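Local coordinates for protein ACDH-11, isoform b (Caenorhabditis elegans, PDB 4Y9J) that belongs to the acyl-CoA dehydrogenase family of flavoproteins and binds flavin-adenine dinucleotide as a four-chain assembly, at residues L68-Q71 against A72-Q76; G471-V474 against E475-G479; K487-K490 against S491-V495. All blocks are in the same frame, centred on the assembly; numbering follows the deposited sequence.

Interaction 1: residues L68-Q71 against A72-Q76; sequences LGRQ and AELEQ
Leu74 slips between the side chains of Arg70 and Gln71, one turn back on the same helix, and gives each of them one of its two methyl groups. CD2 lies over the centre of one face of the Arg70 guanidinium, with Leu74 CD2 and Arg70 CZ 3.8 Å apart. A flat, delocalised cation suits this place, since its face accepts a methyl while its rim stays available to polar partners; Arg70 NH2 makes a weak hydrogen bond to the carbonyl of Glu428. The Arg70 chain runs out with CG anti to its backbone N (chi1 179°) and then bends at chi2, which carries the guanidinium forward along the helix. Leu74 CD1 meets the Gln71 amide, 3.6 Å from Gln71 NE2.

All this happens on the last turn of helix 44-74, within the AidB-like N-terminal domain. Leu74 N still bonds to Arg70 O (3.1 Å), and Glu75 N to Gln71 O (3.0 Å), although Glu75 has already left helical geometry. Beyond the end, Gln76 folds back so that its NE2 donates to Glu73 O at 3.0 Å, almost straight at 161°, capturing a carbonyl of the final turn.

The two acids find arginines beyond this turn: Glu73 OE2 forms a salt bridge with Arg437 of the same chain, and Glu75 OE2 one with Arg78 of the second subunit. A water joins Glu75 OE2 (3.2 Å) to Gln71 OE1 through a weak second bond.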
# COMPACT_ATOMS: atom_id res chain seq x y z
N LEU B 68 -16.54 -6.58 13.40
CA LEU B 68 -16.67 -6.88 11.96
C LEU B 68 -16.70 -5.64 11.12
O LEU B 68 -15.99 -5.54 10.08
CB LEU B 68 -17.92 -7.70 11.63
CG LEU B 68 -18.00 -9.10 12.19
CD1 LEU B 68 -19.37 -9.77 11.93
CD2 LEU B 68 -16.88 -9.98 11.70
N GLY B 69 -17.54 -4.66 11.53
CA GLY B 69 -17.63 -3.37 10.78
C GLY B 69 -16.30 -2.62 10.72
O GLY B 69 -15.91 -2.08 9.70
N ARG B 70 -15.58 -2.65 11.83
CA ARG B 70 -14.20 -2.10 11.87
C ARG B 70 -13.26 -2.77 10.93
O ARG B 70 -12.59 -2.08 10.12
CB ARG B 70 -13.68 -2.04 13.28
CG ARG B 70 -12.26 -1.50 13.40
CD ARG B 70 -12.21 -0.06 12.91
NE ARG B 70 -10.89 0.52 13.19
CZ ARG B 70 -10.43 1.64 12.63
NH1 ARG B 70 -11.19 2.33 11.81
NH2 ARG B 70 -9.21 2.06 12.98
N GLN B 71 -13.26 -4.09 10.90
CA GLN B 71 -12.47 -4.82 9.91
C GLN B 71 -12.75 -4.49 8.47
O GLN B 71 -11.82 -4.44 7.67
CB GLN B 71 -12.55 -6.31 10.14
CG GLN B 71 -11.95 -6.79 11.44
CD GLN B 71 -10.47 -6.32 11.67
OE1 GLN B 71 -9.62 -6.61 10.91
NE2 GLN B 71 -10.24 -5.58 12.70
N ALA B 72 -14.03 -4.23 8.14
CA ALA B 72 -14.42 -3.90 6.78
C ALA B 72 -13.87 -2.55 6.34
O ALA B 72 -13.67 -2.33 5.15
CB ALA B 72 -15.95 -3.93 6.64
N GLU B 73 -13.56 -1.70 7.28
CA GLU B 73 -12.86 -0.46 6.97
C GLU B 73 -11.33 -0.66 6.82
O GLU B 73 -10.66 0.10 6.10
CB GLU B 73 -13.19 0.56 8.05
CG GLU B 73 -12.42 1.87 8.05
CD GLU B 73 -12.91 2.87 7.03
OE1 GLU B 73 -13.92 2.59 6.35
OE2 GLU B 73 -12.23 3.96 6.85
N LEU B 74 -10.78 -1.56 7.64
CA LEU B 74 -9.34 -1.84 7.61
C LEU B 74 -8.90 -2.64 6.44
O LEU B 74 -7.74 -2.55 6.04
CB LEU B 74 -8.90 -2.48 8.91
CG LEU B 74 -9.13 -1.68 10.16
CD1 LEU B 74 -8.82 -2.52 11.37
CD2 LEU B 74 -8.37 -0.36 10.12
N GLU B 75 -9.79 -3.37 5.81
CA GLU B 75 -9.45 -4.18 4.62
C GLU B 75 -10.47 -3.86 3.52
O GLU B 75 -11.43 -4.61 3.26
CB GLU B 75 -9.46 -5.69 4.89
CG GLU B 75 -8.40 -6.08 5.87
CD GLU B 75 -6.97 -6.10 5.35
OE1 GLU B 75 -6.71 -5.95 4.10
OE2 GLU B 75 -6.07 -6.32 6.26
N GLN B 76 -10.20 -2.76 2.84
CA GLN B 76 -11.15 -2.22 1.89
C GLN B 76 -11.19 -2.99 0.59
O GLN B 76 -10.26 -3.68 0.27
CB GLN B 76 -10.73 -0.78 1.62
CG GLN B 76 -10.85 0.05 2.88
CD GLN B 76 -10.15 1.43 2.77
OE1 GLN B 76 -9.88 1.95 1.67
NE2 GLN B 76 -9.94 2.03 3.92
O HOH W 1 -6.78 -5.79 9.30

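Interaction 2: residues G471-V474 against E475-G479; sequences GKRV and EQLLG
Arg473 and Gln476, three residues apart on one helix, supply the polar side-chain bond. Arg473 NH1 donates to Gln476 OE1 at 3.1 Å, with an N-H...O angle of 145°; the oxygen sits at the edge of the guanidinium, somewhat tilted from its plane. The two flat groups stand steeply to each other, 77° apart, and the side chains cross at about a right angle. Glutamine suits the place because its amide oxygen can accept from NH1, while the charge has its strongest partner in Glu374, salt-bridged to Arg473 NE.

Hydrocarbon contacts follow. Leu477 lies over one face of the same guanidinium, its CG offset toward the rim and its CD2 3.6 Å from Arg473 NH2. The bend of the arginine at chi2 (58°) turns the group forward over this leucine. The apolar pair is Val474 and Leu478, side by side and pointing the same way, with Val474 CG1 3.8 Å from Leu478 CD1; both are buried, as their branched hydrocarbon suits, and pack against Val495 of helix 486-512.

Backbone bonds hold the spacing: Glu475 N to Gly471 O (2.9 Å), Leu477 N to Arg473 O (3.1 Å) and Leu478 N to Val474 O (2.9 Å). Side chains paired three and four residues apart mark an alpha-helix, and helix 466-478 is amphipathic here: Val474, Leu477 and Leu478 are buried against neighbouring helices of the ACDH-11 C-terminal domain-like region, while Lys472, Glu475 and Gln476 are exposed.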
# COMPACT_ATOMS: atom_id res chain seq x y z
N GLY B 471 -51.19 20.69 9.61
CA GLY B 471 -51.78 21.42 10.74
C GLY B 471 -52.65 20.49 11.65
O GLY B 471 -52.61 20.54 12.92
N LYS B 472 -53.42 19.63 10.99
CA LYS B 472 -54.22 18.61 11.70
C LYS B 472 -53.38 17.64 12.52
O LYS B 472 -53.68 17.42 13.71
CB LYS B 472 -55.06 17.80 10.74
CG LYS B 472 -56.19 18.61 10.18
CD LYS B 472 -57.04 17.81 9.24
CE LYS B 472 -58.18 18.72 8.83
NZ LYS B 472 -59.02 18.00 7.85
N ARG B 473 -52.31 17.09 11.91
CA ARG B 473 -51.38 16.22 12.65
C ARG B 473 -50.75 16.95 13.87
O ARG B 473 -50.76 16.44 15.01
CB ARG B 473 -50.32 15.62 11.70
CG ARG B 473 -49.32 14.63 12.33
CD ARG B 473 -50.02 13.44 12.97
NE ARG B 473 -49.12 12.54 13.70
CZ ARG B 473 -49.39 12.00 14.88
NH1 ARG B 473 -50.51 12.27 15.50
NH2 ARG B 473 -48.55 11.18 15.46
N VAL B 474 -50.24 18.16 13.63
CA VAL B 474 -49.64 18.88 14.73
C VAL B 474 -50.63 19.10 15.86
O VAL B 474 -50.31 18.87 17.00
CB VAL B 474 -49.06 20.23 14.31
CG1 VAL B 474 -48.58 21.00 15.54
CG2 VAL B 474 -47.90 20.03 13.38
N GLU B 475 -51.84 19.52 15.53
CA GLU B 475 -52.86 19.71 16.59
C GLU B 475 -53.25 18.40 17.33
O GLU B 475 -53.52 18.44 18.61
CB GLU B 475 -54.08 20.44 16.06
CG GLU B 475 -54.75 19.73 14.90
CD GLU B 475 -56.25 19.45 15.06
OE1 GLU B 475 -57.03 20.42 15.23
OE2 GLU B 475 -56.62 18.24 14.97
N GLN B 476 -53.22 17.24 16.62
CA GLN B 476 -53.45 15.99 17.36
C GLN B 476 -52.41 15.78 18.45
O GLN B 476 -52.71 15.40 19.61
CB GLN B 476 -53.34 14.79 16.43
CG GLN B 476 -54.39 14.77 15.33
CD GLN B 476 -54.25 13.60 14.38
OE1 GLN B 476 -53.19 13.03 14.19
NE2 GLN B 476 -55.37 13.21 13.81
N LEU B 477 -51.17 16.06 18.06
CA LEU B 477 -50.03 15.85 18.93
C LEU B 477 -50.16 16.84 20.12
O LEU B 477 -49.97 16.50 21.32
CB LEU B 477 -48.75 16.04 18.16
CG LEU B 477 -48.35 14.85 17.26
CD1 LEU B 477 -47.21 15.21 16.32
CD2 LEU B 477 -47.95 13.62 18.10
N LEU B 478 -50.55 18.06 19.81
CA LEU B 478 -50.55 19.09 20.83
C LEU B 478 -51.78 18.92 21.77
O LEU B 478 -51.71 19.28 22.96
CB LEU B 478 -50.52 20.49 20.21
CG LEU B 478 -49.21 20.87 19.48
CD1 LEU B 478 -49.31 22.30 19.03
CD2 LEU B 478 -47.98 20.63 20.33
N GLY B 479 -52.89 18.40 21.24
CA GLY B 479 -54.02 18.01 22.11
C GLY B 479 -53.45 16.89 22.99
O GLY B 479 -52.55 16.18 22.55

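Interaction 3: residues K487-K490 against S491-V495; sequences KLKK and SKEAV
Ser491 turns its hydroxyl back onto the carbonyl of Lys487, one helical turn earlier, and donates from OG to Lys487 O at 2.7 Å. The same oxygen takes the backbone bond from Ser491 N (3.0 Å), and the two donors approach from opposite faces of the carbonyl plane, so one residue grips the acceptor twice. The first torsion of the serine explains the reach: with OG anti to the carbonyl carbon (chi1 -59°), the hydroxyl lies beside the backbone N and faces back toward the preceding turn. Serine is well suited here, because its short side chain is buried and its polar atom is satisfied by its own helix.

On another side of the helix, Lys489 and Glu493 run alongside each other, pointing the same way. It is the aliphatic part of the lysine that touches the acid, Lys489 CG lying 3.5 Å from Glu493 OE2. The charged ends stand further apart, 5.4 Å between Lys489 NZ and Glu493 OE2, so any attraction between the opposite charges is probably weak and through space.

The backbone that sets these positions is regular alpha-helix, the early turns of helix 486-512 in the helical ACDH-11 C-terminal domain-like region. Lys492 N bonds to Leu488 O at 2.9 Å and is nearly straight at 178°; Glu493 N to Lys489 O and Ala494 N to Lys490 O, each 2.9 Å, continue the ladder.

Further out, Asp485 OD1 accepts from Lys487 N at the start of the helix. Lys487 NZ forms a salt bridge with Glu556, and its charge also makes a cation-pi contact with Tyr559. Leu488 and Ser491 turn to helices 524-545 and 552-563, Leu488 meeting Ala544 and Ile555, and Ser491 meeting Ile541 and Cys562.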
# COMPACT_ATOMS: atom_id res chain seq x y z
N LYS B 487 -43.65 24.49 31.31
CA LYS B 487 -42.67 24.36 30.20
C LYS B 487 -43.30 23.75 28.98
O LYS B 487 -43.02 24.17 27.88
CB LYS B 487 -41.46 23.55 30.63
CG LYS B 487 -40.54 24.36 31.52
CD LYS B 487 -39.41 23.52 32.09
CE LYS B 487 -38.47 24.41 32.91
NZ LYS B 487 -37.11 23.83 33.01
N LEU B 488 -44.21 22.80 29.19
CA LEU B 488 -44.89 22.19 28.07
C LEU B 488 -45.95 23.13 27.49
O LEU B 488 -46.15 23.16 26.29
CB LEU B 488 -45.46 20.86 28.50
CG LEU B 488 -44.39 19.88 28.98
CD1 LEU B 488 -45.05 18.63 29.53
CD2 LEU B 488 -43.43 19.51 27.84
N LYS B 489 -46.62 23.90 28.33
CA LYS B 489 -47.54 24.92 27.81
C LYS B 489 -46.78 25.87 26.90
O LYS B 489 -47.22 26.16 25.77
CB LYS B 489 -48.27 25.73 28.90
CG LYS B 489 -49.15 26.85 28.31
CD LYS B 489 -49.67 27.93 29.31
CE LYS B 489 -50.25 27.33 30.56
NZ LYS B 489 -50.86 28.40 31.38
N LYS B 490 -45.63 26.34 27.37
CA LYS B 490 -44.85 27.28 26.58
C LYS B 490 -44.43 26.62 25.26
O LYS B 490 -44.45 27.26 24.20
CB LYS B 490 -43.61 27.72 27.34
CG LYS B 490 -43.85 28.84 28.32
CD LYS B 490 -42.53 29.50 28.73
CE LYS B 490 -42.02 28.99 30.07
NZ LYS B 490 -42.74 29.67 31.18
N SER B 491 -44.02 25.37 25.34
CA SER B 491 -43.60 24.63 24.17
C SER B 491 -44.71 24.52 23.14
O SER B 491 -44.48 24.78 21.95
CB SER B 491 -43.09 23.24 24.57
OG SER B 491 -41.99 23.33 25.48
N LYS B 492 -45.91 24.12 23.61
CA LYS B 492 -47.10 24.13 22.77
C LYS B 492 -47.36 25.48 22.11
O LYS B 492 -47.66 25.51 20.90
CB LYS B 492 -48.34 23.66 23.56
CG LYS B 492 -49.66 23.86 22.79
CD LYS B 492 -50.92 23.57 23.59
CE LYS B 492 -52.08 23.31 22.63
NZ LYS B 492 -53.34 23.94 23.07
N GLU B 493 -47.25 26.59 22.86
CA GLU B 493 -47.57 27.88 22.25
C GLU B 493 -46.51 28.26 21.22
O GLU B 493 -46.80 28.91 20.23
CB GLU B 493 -47.69 28.99 23.30
CG GLU B 493 -48.88 28.77 24.21
CD GLU B 493 -48.88 29.60 25.48
OE1 GLU B 493 -47.92 30.33 25.74
OE2 GLU B 493 -49.85 29.52 26.23
N ALA B 494 -45.28 27.82 21.44
CA ALA B 494 -44.19 28.04 20.44
C ALA B 494 -44.46 27.30 19.10
O ALA B 494 -44.37 27.88 18.00
CB ALA B 494 -42.88 27.62 21.03
N VAL B 495 -44.87 26.05 19.19
CA VAL B 495 -45.18 25.26 18.02
C VAL B 495 -46.40 25.85 17.26
O VAL B 495 -46.38 26.04 16.04
CB VAL B 495 -45.44 23.81 18.44
CG1 VAL B 495 -45.93 23.02 17.24
CG2 VAL B 495 -44.19 23.16 18.98

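In the fold
Interactions 2 and 3 are neighbours, with centres 13 Å apart on helices 466-478 and 486-512, which follow each other in the chain. They meet through hydrocarbon: Val474 CG1 lies 3.7 Å from Val495 CG1, and Leu478 CB lies 4.0 Å from Lys492 CE. Interaction 1 lies on the other side of the chain's centre, its centre about 45 Å from that of interaction 2 and about 46 Å from that of interaction 3. Its Glu73 side chain is about 11 Å from flavin-adenine dinucleotide and about 13 Å from the ligand UCC, too far to touch either.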